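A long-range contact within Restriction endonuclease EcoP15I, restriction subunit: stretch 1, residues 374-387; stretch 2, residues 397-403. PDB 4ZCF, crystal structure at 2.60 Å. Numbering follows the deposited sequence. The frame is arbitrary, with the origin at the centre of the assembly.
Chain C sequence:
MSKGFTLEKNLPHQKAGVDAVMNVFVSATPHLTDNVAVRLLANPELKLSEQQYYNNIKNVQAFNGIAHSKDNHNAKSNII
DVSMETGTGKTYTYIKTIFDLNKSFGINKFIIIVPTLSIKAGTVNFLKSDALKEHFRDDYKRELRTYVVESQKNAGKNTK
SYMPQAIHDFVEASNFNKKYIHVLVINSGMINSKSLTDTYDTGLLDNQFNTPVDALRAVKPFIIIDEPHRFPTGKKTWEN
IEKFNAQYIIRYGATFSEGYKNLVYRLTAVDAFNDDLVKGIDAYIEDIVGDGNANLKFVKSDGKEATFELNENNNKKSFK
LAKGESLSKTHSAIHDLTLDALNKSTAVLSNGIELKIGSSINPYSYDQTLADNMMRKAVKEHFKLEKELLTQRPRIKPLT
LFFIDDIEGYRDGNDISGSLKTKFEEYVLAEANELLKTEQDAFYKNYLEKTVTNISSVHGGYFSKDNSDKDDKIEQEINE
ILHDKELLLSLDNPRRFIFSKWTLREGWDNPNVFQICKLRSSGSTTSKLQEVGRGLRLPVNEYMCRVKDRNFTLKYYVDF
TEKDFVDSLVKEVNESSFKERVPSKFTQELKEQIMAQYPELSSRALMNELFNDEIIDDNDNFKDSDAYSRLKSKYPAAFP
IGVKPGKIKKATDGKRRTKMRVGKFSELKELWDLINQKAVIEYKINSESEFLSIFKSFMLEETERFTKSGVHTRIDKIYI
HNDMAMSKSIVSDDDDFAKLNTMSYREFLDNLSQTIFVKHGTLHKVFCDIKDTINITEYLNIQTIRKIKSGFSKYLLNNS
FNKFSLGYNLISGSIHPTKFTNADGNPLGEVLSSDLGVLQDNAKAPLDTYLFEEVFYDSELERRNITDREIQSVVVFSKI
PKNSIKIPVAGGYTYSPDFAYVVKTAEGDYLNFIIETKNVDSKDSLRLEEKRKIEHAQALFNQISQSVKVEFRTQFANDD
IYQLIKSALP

Stretch 1, residues 374-387: MMRKAVKEHFKLEK
Stretch 2 (397-403) KPLTLFF

The apolar part of the contact is built around two residues of stretch 2, F402 and P398, whose side chains point toward stretch 1, a segment of a longer helix. F402 (chi1 -75°, chi2 -79°) lays its ring obliquely against the N-terminal part of stretch 1. F402 CE1 lies 3.7 Å from M375 CA, and F402 CZ lies 3.8 Å from M375 CG and 4.0 Å from A378 CB. A378 points its CB toward stretch 2 and packs it on the ring. M375 leaves the backbone sideways in a t, t, p conformation, and M375 SD stands 5.1 Å from the centroid of the F402 ring, 18° off the ring normal, adding a sulfur-aromatic contact to the apolar packing.

At the other end, P398 (phi/psi -84/155, C-gamma endo pucker) packs on the helix further along, at L385 and E386. P398 CB meets L385 CD2 at 3.8 Å, with L385 at chi1 -163° and chi2 96°, and P398 CG lies 4.0 Å from E386 CA. The aliphatic part of E386 (chi1 -153°, chi2 164°) also lines the proline, with E386 CG 4.2 Å from P398 CG.

The backbones run nearly antiparallel. The helix is held by mostly i to i+4 bonds, such as A378 N to M374 O at 3.2 Å and E386 N to H382 O at 2.7 Å, with weak i to i+3 bonds at H382 and L385, and it extends beyond the stretch at both ends. Residues 399-403 form an extended strand that continues later in the chain; P398 precedes it. The helix and strand axes run at 164° and approach to 9.5 Å. In register, M375 CA faces F402 CA at 8.1 Å, H382 CA faces T400 CA at 7.0 Å, and E386 CA faces P398 CA at 6.4 Å, so the backbones draw together toward P398. Strand alternation directs T400 and F402 toward the helix, whereas L399 points away and L401 and F403 lie out of its reach. The two stretches together bury 388 Å².

The polar edge centres on H382 (chi1 -171°, chi2 -140°), which reaches toward the strand between the two apolar clusters. T400, with chi1 -69°, covers one face of the imidazole: T400 CB lies 4.2 Å from the centroid of the H382 ring, 7° off the normal, in a CH-pi contact, and T400 OG1 comes within 3.2 Å of H382 CG. At the ring edge, H382 NE2 donates a weak hydrogen bond to P398 O, at 3.5 Å and 149°.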

ATOM      1  N   MET C 374     -30.049  24.009 -32.456  1.00 78.93           N
ATOM      2  CA  MET C 374     -30.278  23.737 -31.030  1.00 78.30           C
ATOM      3  C   MET C 374     -29.226  24.430 -30.148  1.00 79.84           C
ATOM      4  O   MET C 374     -29.578  25.022 -29.127  1.00 78.36           O
ATOM      5  CB  MET C 374     -30.277  22.219 -30.773  1.00 80.71           C
ATOM      6  CG  MET C 374     -31.614  21.681 -30.333  1.00 84.40           C
ATOM      7  SD  MET C 374     -31.572  19.958 -29.785  1.00 88.75           S
ATOM      8  CE  MET C 374     -31.331  19.110 -31.370  1.00 85.39           C
ATOM      9  N   MET C 375     -27.944  24.360 -30.567  1.00 76.03           N
ATOM     10  CA  MET C 375     -26.786  24.947 -29.893  1.00 76.07           C
ATOM     11  C   MET C 375     -26.821  26.481 -29.913  1.00 80.85           C
ATOM     12  O   MET C 375     -26.541  27.103 -28.888  1.00 80.20           O
ATOM     13  CB  MET C 375     -25.490  24.403 -30.505  1.00 78.45           C
ATOM     14  CG  MET C 375     -24.235  24.948 -29.859  1.00 82.46           C
ATOM     15  SD  MET C 375     -22.734  24.123 -30.423  1.00 86.65           S
ATOM     16  CE  MET C 375     -22.566  24.836 -32.084  1.00 83.58           C
ATOM     17  N   ARG C 376     -27.174  27.080 -31.070  1.00 78.43           N
ATOM     18  CA  ARG C 376     -27.306  28.530 -31.258  1.00 78.58           C
ATOM     19  C   ARG C 376     -28.405  29.097 -30.343  1.00 81.91           C
ATOM     20  O   ARG C 376     -28.179  30.108 -29.679  1.00 81.54           O
ATOM     21  CB  ARG C 376     -27.626  28.837 -32.730  1.00 80.50           C
ATOM     22  CG  ARG C 376     -27.450  30.300 -33.138  1.00 93.16           C
ATOM     23  CD  ARG C 376     -27.511  30.484 -34.647  1.00104.27           C
ATOM     24  NE  ARG C 376     -28.813  30.111 -35.211  1.00114.14           N
ATOM     25  CZ  ARG C 376     -29.028  29.045 -35.979  1.00126.93           C
ATOM     26  NH1 ARG C 376     -28.027  28.227 -36.290  1.00116.19           N
ATOM     27  NH2 ARG C 376     -30.244  28.790 -36.445  1.00108.54           N
ATOM     28  N   LYS C 377     -29.578  28.425 -30.305  1.00 77.91           N
ATOM     29  CA  LYS C 377     -30.748  28.776 -29.496  1.00 77.55           C
ATOM     30  C   LYS C 377     -30.443  28.770 -27.970  1.00 81.73           C
ATOM     31  O   LYS C 377     -30.857  29.698 -27.274  1.00 81.01           O
ATOM     32  CB  LYS C 377     -31.918  27.840 -29.853  1.00 79.81           C
ATOM     33  CG  LYS C 377     -33.292  28.299 -29.370  1.00 91.91           C
ATOM     34  CD  LYS C 377     -34.424  27.498 -30.028  1.00102.79           C
ATOM     35  CE  LYS C 377     -34.763  26.197 -29.331  1.00110.63           C
ATOM     36  NZ  LYS C 377     -35.893  25.496 -29.998  1.00117.81           N
ATOM     37  N   ALA C 378     -29.705  27.744 -27.469  1.00 78.55           N
ATOM     38  CA  ALA C 378     -29.317  27.614 -26.050  1.00 78.07           C
ATOM     39  C   ALA C 378     -28.316  28.686 -25.631  1.00 80.47           C
ATOM     40  O   ALA C 378     -28.365  29.142 -24.489  1.00 80.31           O
ATOM     41  CB  ALA C 378     -28.744  26.230 -25.772  1.00 78.82           C
ATOM     42  N   VAL C 379     -27.409  29.084 -26.549  1.00 75.54           N
ATOM     43  CA  VAL C 379     -26.418  30.134 -26.298  1.00 75.12           C
ATOM     44  C   VAL C 379     -27.154  31.469 -26.072  1.00 80.34           C
ATOM     45  O   VAL C 379     -26.970  32.093 -25.025  1.00 79.24           O
ATOM     46  CB  VAL C 379     -25.335  30.206 -27.414  1.00 78.36           C
ATOM     47  CG1 VAL C 379     -24.551  31.516 -27.363  1.00 78.10           C
ATOM     48  CG2 VAL C 379     -24.388  29.011 -27.342  1.00 77.85           C
ATOM     49  N   LYS C 380     -28.042  31.853 -27.020  1.00 79.06           N
ATOM     50  CA  LYS C 380     -28.850  33.087 -26.971  1.00 79.76           C
ATOM     51  C   LYS C 380     -29.695  33.176 -25.692  1.00 83.14           C
ATOM     52  O   LYS C 380     -29.816  34.259 -25.107  1.00 82.00           O
ATOM     53  CB  LYS C 380     -29.744  33.190 -28.208  1.00 80.58           C
ATOM     54  N   GLU C 381     -30.247  32.024 -25.255  1.00 79.74           N
ATOM     55  CA  GLU C 381     -31.068  31.919 -24.050  1.00 79.45           C
ATOM     56  C   GLU C 381     -30.239  31.981 -22.768  1.00 82.62           C
ATOM     57  O   GLU C 381     -30.735  32.495 -21.758  1.00 81.94           O
ATOM     58  CB  GLU C 381     -31.979  30.679 -24.090  1.00 80.77           C
ATOM     59  CG  GLU C 381     -33.036  30.686 -25.195  1.00 90.13           C
ATOM     60  CD  GLU C 381     -33.843  31.958 -25.375  1.00108.91           C
ATOM     61  OE1 GLU C 381     -34.477  32.413 -24.395  1.00103.13           O
ATOM     62  OE2 GLU C 381     -33.832  32.507 -26.501  1.00101.71           O
ATOM     63  N   HIS C 382     -28.967  31.496 -22.820  1.00 78.92           N
ATOM     64  CA  HIS C 382     -28.032  31.513 -21.686  1.00 78.12           C
ATOM     65  C   HIS C 382     -27.627  32.922 -21.302  1.00 80.61           C
ATOM     66  O   HIS C 382     -27.696  33.257 -20.124  1.00 79.91           O
ATOM     67  CB  HIS C 382     -26.780  30.666 -21.958  1.00 78.79           C
ATOM     68  CG  HIS C 382     -25.906  30.474 -20.751  1.00 82.10           C
ATOM     69  ND1 HIS C 382     -24.531  30.517 -20.844  1.00 83.65           N
ATOM     70  CD2 HIS C 382     -26.246  30.247 -19.460  1.00 83.67           C
ATOM     71  CE1 HIS C 382     -24.078  30.294 -19.624  1.00 82.81           C
ATOM     72  NE2 HIS C 382     -25.073  30.134 -18.756  1.00 83.26           N
ATOM     73  N   PHE C 383     -27.206  33.744 -22.292  1.00 76.89           N
ATOM     74  CA  PHE C 383     -26.785  35.133 -22.087  1.00 76.33           C
ATOM     75  C   PHE C 383     -27.917  36.012 -21.572  1.00 79.59           C
ATOM     76  O   PHE C 383     -27.658  36.917 -20.778  1.00 79.15           O
ATOM     77  CB  PHE C 383     -26.080  35.712 -23.323  1.00 78.28           C
ATOM     78  CG  PHE C 383     -24.694  35.139 -23.556  1.00 80.48           C
ATOM     79  CD1 PHE C 383     -24.516  33.973 -24.292  1.00 84.02           C
ATOM     80  CD2 PHE C 383     -23.568  35.764 -23.033  1.00 83.53           C
ATOM     81  CE1 PHE C 383     -23.237  33.441 -24.499  1.00 85.13           C
ATOM     82  CE2 PHE C 383     -22.287  35.228 -23.239  1.00 86.30           C
ATOM     83  CZ  PHE C 383     -22.132  34.073 -23.974  1.00 84.19           C
ATOM     84  N   LYS C 384     -29.180  35.685 -21.949  1.00 76.04           N
ATOM     85  CA  LYS C 384     -30.398  36.350 -21.465  1.00 75.93           C
ATOM     86  C   LYS C 384     -30.560  36.072 -19.956  1.00 79.82           C
ATOM     87  O   LYS C 384     -31.075  36.916 -19.212  1.00 79.66           O
ATOM     88  CB  LYS C 384     -31.651  35.845 -22.220  1.00 78.54           C
ATOM     89  CG  LYS C 384     -32.041  36.639 -23.484  1.00 92.69           C
ATOM     90  CD  LYS C 384     -32.476  38.105 -23.232  1.00100.15           C
ATOM     91  CE  LYS C 384     -33.808  38.275 -22.532  1.00101.79           C
ATOM     92  NZ  LYS C 384     -34.080  39.703 -22.234  1.00103.18           N
ATOM     93  N   LEU C 385     -30.116  34.876 -19.519  1.00 75.15           N
ATOM     94  CA  LEU C 385     -30.162  34.459 -18.124  1.00 73.88           C
ATOM     95  C   LEU C 385     -28.905  34.932 -17.401  1.00 74.52           C
ATOM     96  O   LEU C 385     -28.977  35.254 -16.218  1.00 73.21           O
ATOM     97  CB  LEU C 385     -30.298  32.930 -18.036  1.00 73.83           C
ATOM     98  CG  LEU C 385     -30.766  32.378 -16.700  1.00 77.96           C
ATOM     99  CD1 LEU C 385     -32.257  32.130 -16.700  1.00 78.00           C
ATOM    100  CD2 LEU C 385     -30.060  31.112 -16.393  1.00 80.01           C
ATOM    101  N   GLU C 386     -27.766  34.997 -18.115  1.00 70.48           N
ATOM    102  CA  GLU C 386     -26.481  35.420 -17.557  1.00 70.55           C
ATOM    103  C   GLU C 386     -26.507  36.872 -17.087  1.00 77.03           C
ATOM    104  O   GLU C 386     -26.280  37.117 -15.903  1.00 77.22           O
ATOM    105  CB  GLU C 386     -25.345  35.175 -18.548  1.00 71.47           C
ATOM    106  CG  GLU C 386     -24.007  34.953 -17.871  1.00 76.56           C
ATOM    107  CD  GLU C 386     -22.978  34.329 -18.785  1.00 90.57           C
ATOM    108  OE1 GLU C 386     -21.833  34.833 -18.818  1.00 75.18           O
ATOM    109  OE2 GLU C 386     -23.323  33.351 -19.488  1.00 86.18           O
ATOM    110  N   LYS C 387     -26.832  37.821 -17.997  1.00 74.48           N
ATOM    111  CA  LYS C 387     -26.962  39.252 -17.708  1.00 74.75           C
ATOM    112  C   LYS C 387     -28.026  39.509 -16.615  1.00 80.33           C
ATOM    113  O   LYS C 387     -27.987  40.550 -15.959  1.00 80.57           O
ATOM    114  CB  LYS C 387     -27.327  40.001 -18.982  1.00 75.45           C
ATOM    115  N   LYS C 397     -23.963  32.209 -10.603  1.00 69.43           N
ATOM    116  CA  LYS C 397     -23.263  31.810 -11.828  1.00 68.91           C
ATOM    117  C   LYS C 397     -24.047  30.696 -12.553  1.00 73.67           C
ATOM    118  O   LYS C 397     -24.101  29.566 -12.055  1.00 72.66           O
ATOM    119  CB  LYS C 397     -21.809  31.390 -11.556  1.00 70.54           C
ATOM    120  CG  LYS C 397     -21.009  31.175 -12.838  1.00 72.02           C
ATOM    121  CD  LYS C 397     -19.687  30.482 -12.585  1.00 73.16           C
ATOM    122  CE  LYS C 397     -18.899  30.354 -13.864  1.00 65.96           C
ATOM    123  NZ  LYS C 397     -17.629  29.611 -13.657  1.00 62.79           N
ATOM    124  N   PRO C 398     -24.678  30.995 -13.719  1.00 70.92           N
ATOM    125  CA  PRO C 398     -25.433  29.945 -14.421  1.00 70.22           C
ATOM    126  C   PRO C 398     -24.552  29.072 -15.304  1.00 73.36           C
ATOM    127  O   PRO C 398     -23.474  29.487 -15.732  1.00 72.82           O
ATOM    128  CB  PRO C 398     -26.462  30.732 -15.236  1.00 72.11           C
ATOM    129  CG  PRO C 398     -25.888  32.106 -15.400  1.00 76.68           C
ATOM    130  CD  PRO C 398     -24.726  32.278 -14.457  1.00 72.34           C
ATOM    131  N   LEU C 399     -25.007  27.847 -15.559  1.00 69.86           N
ATOM    132  CA  LEU C 399     -24.277  26.900 -16.399  1.00 68.77           C
ATOM    133  C   LEU C 399     -25.200  26.296 -17.460  1.00 69.38           C
ATOM    134  O   LEU C 399     -26.387  26.081 -17.200  1.00 68.15           O
ATOM    135  CB  LEU C 399     -23.613  25.767 -15.563  1.00 68.92           C
ATOM    136  CG  LEU C 399     -22.713  26.125 -14.348  1.00 73.96           C
ATOM    137  CD1 LEU C 399     -22.288  24.872 -13.603  1.00 73.96           C
ATOM    138  CD2 LEU C 399     -21.460  26.899 -14.756  1.00 76.66           C
ATOM    139  N   THR C 400     -24.636  26.028 -18.650  1.00 64.01           N
ATOM    140  CA  THR C 400     -25.300  25.362 -19.770  1.00 63.26           C
ATOM    141  C   THR C 400     -24.531  24.067 -20.012  1.00 65.22           C
ATOM    142  O   THR C 400     -23.298  24.084 -20.126  1.00 63.66           O
ATOM    143  CB  THR C 400     -25.409  26.270 -21.029  1.00 68.65           C
ATOM    144  OG1 THR C 400     -26.337  27.328 -20.766  1.00 68.51           O
ATOM    145  CG2 THR C 400     -25.885  25.507 -22.269  1.00 63.11           C
ATOM    146  N   LEU C 401     -25.267  22.949 -20.056  1.00 60.99           N
ATOM    147  CA  LEU C 401     -24.722  21.621 -20.273  1.00 60.65           C
ATOM    148  C   LEU C 401     -25.239  21.045 -21.577  1.00 65.14           C
ATOM    149  O   LEU C 401     -26.448  20.894 -21.755  1.00 64.46           O
ATOM    150  CB  LEU C 401     -25.058  20.708 -19.072  1.00 60.59           C
ATOM    151  CG  LEU C 401     -24.746  19.200 -19.170  1.00 64.64           C
ATOM    152  CD1 LEU C 401     -23.260  18.938 -19.332  1.00 64.07           C
ATOM    153  CD2 LEU C 401     -25.253  18.478 -17.942  1.00 67.33           C
ATOM    154  N   PHE C 402     -24.309  20.722 -22.488  1.00 62.63           N
ATOM    155  CA  PHE C 402     -24.605  20.129 -23.786  1.00 62.74           C
ATOM    156  C   PHE C 402     -24.302  18.646 -23.741  1.00 70.14           C
ATOM    157  O   PHE C 402     -23.223  18.267 -23.279  1.00 70.34           O
ATOM    158  CB  PHE C 402     -23.779  20.799 -24.904  1.00 63.75           C
ATOM    159  CG  PHE C 402     -24.243  22.177 -25.322  1.00 64.72           C
ATOM    160  CD1 PHE C 402     -25.332  22.335 -26.176  1.00 67.39           C
ATOM    161  CD2 PHE C 402     -23.562  23.316 -24.906  1.00 66.25           C
ATOM    162  CE1 PHE C 402     -25.761  23.611 -26.564  1.00 68.02           C
ATOM    163  CE2 PHE C 402     -23.986  24.591 -25.301  1.00 68.81           C
ATOM    164  CZ  PHE C 402     -25.085  24.730 -26.124  1.00 66.96           C
ATOM    165  N   PHE C 403     -25.238  17.802 -24.222  1.00 68.48           N
ATOM    166  CA  PHE C 403     -25.017  16.356 -24.286  1.00 68.88           C
ATOM    167  C   PHE C 403     -24.738  15.836 -25.700  1.00 75.66           C
ATOM    168  O   PHE C 403     -25.652  15.716 -26.520  1.00 75.45           O
ATOM    169  CB  PHE C 403     -26.132  15.557 -23.598  1.00 70.46           C
ATOM    170  CG  PHE C 403     -25.991  15.431 -22.105  1.00 71.57           C
ATOM    171  CD1 PHE C 403     -24.864  14.839 -21.544  1.00 74.32           C
ATOM    172  CD2 PHE C 403     -27.003  15.862 -21.259  1.00 73.24           C
ATOM    173  CE1 PHE C 403     -24.728  14.736 -20.158  1.00 74.99           C
ATOM    174  CE2 PHE C 403     -26.871  15.743 -19.873  1.00 76.11           C
ATOM    175  CZ  PHE C 403     -25.736  15.179 -19.333  1.00 74.04           C
TER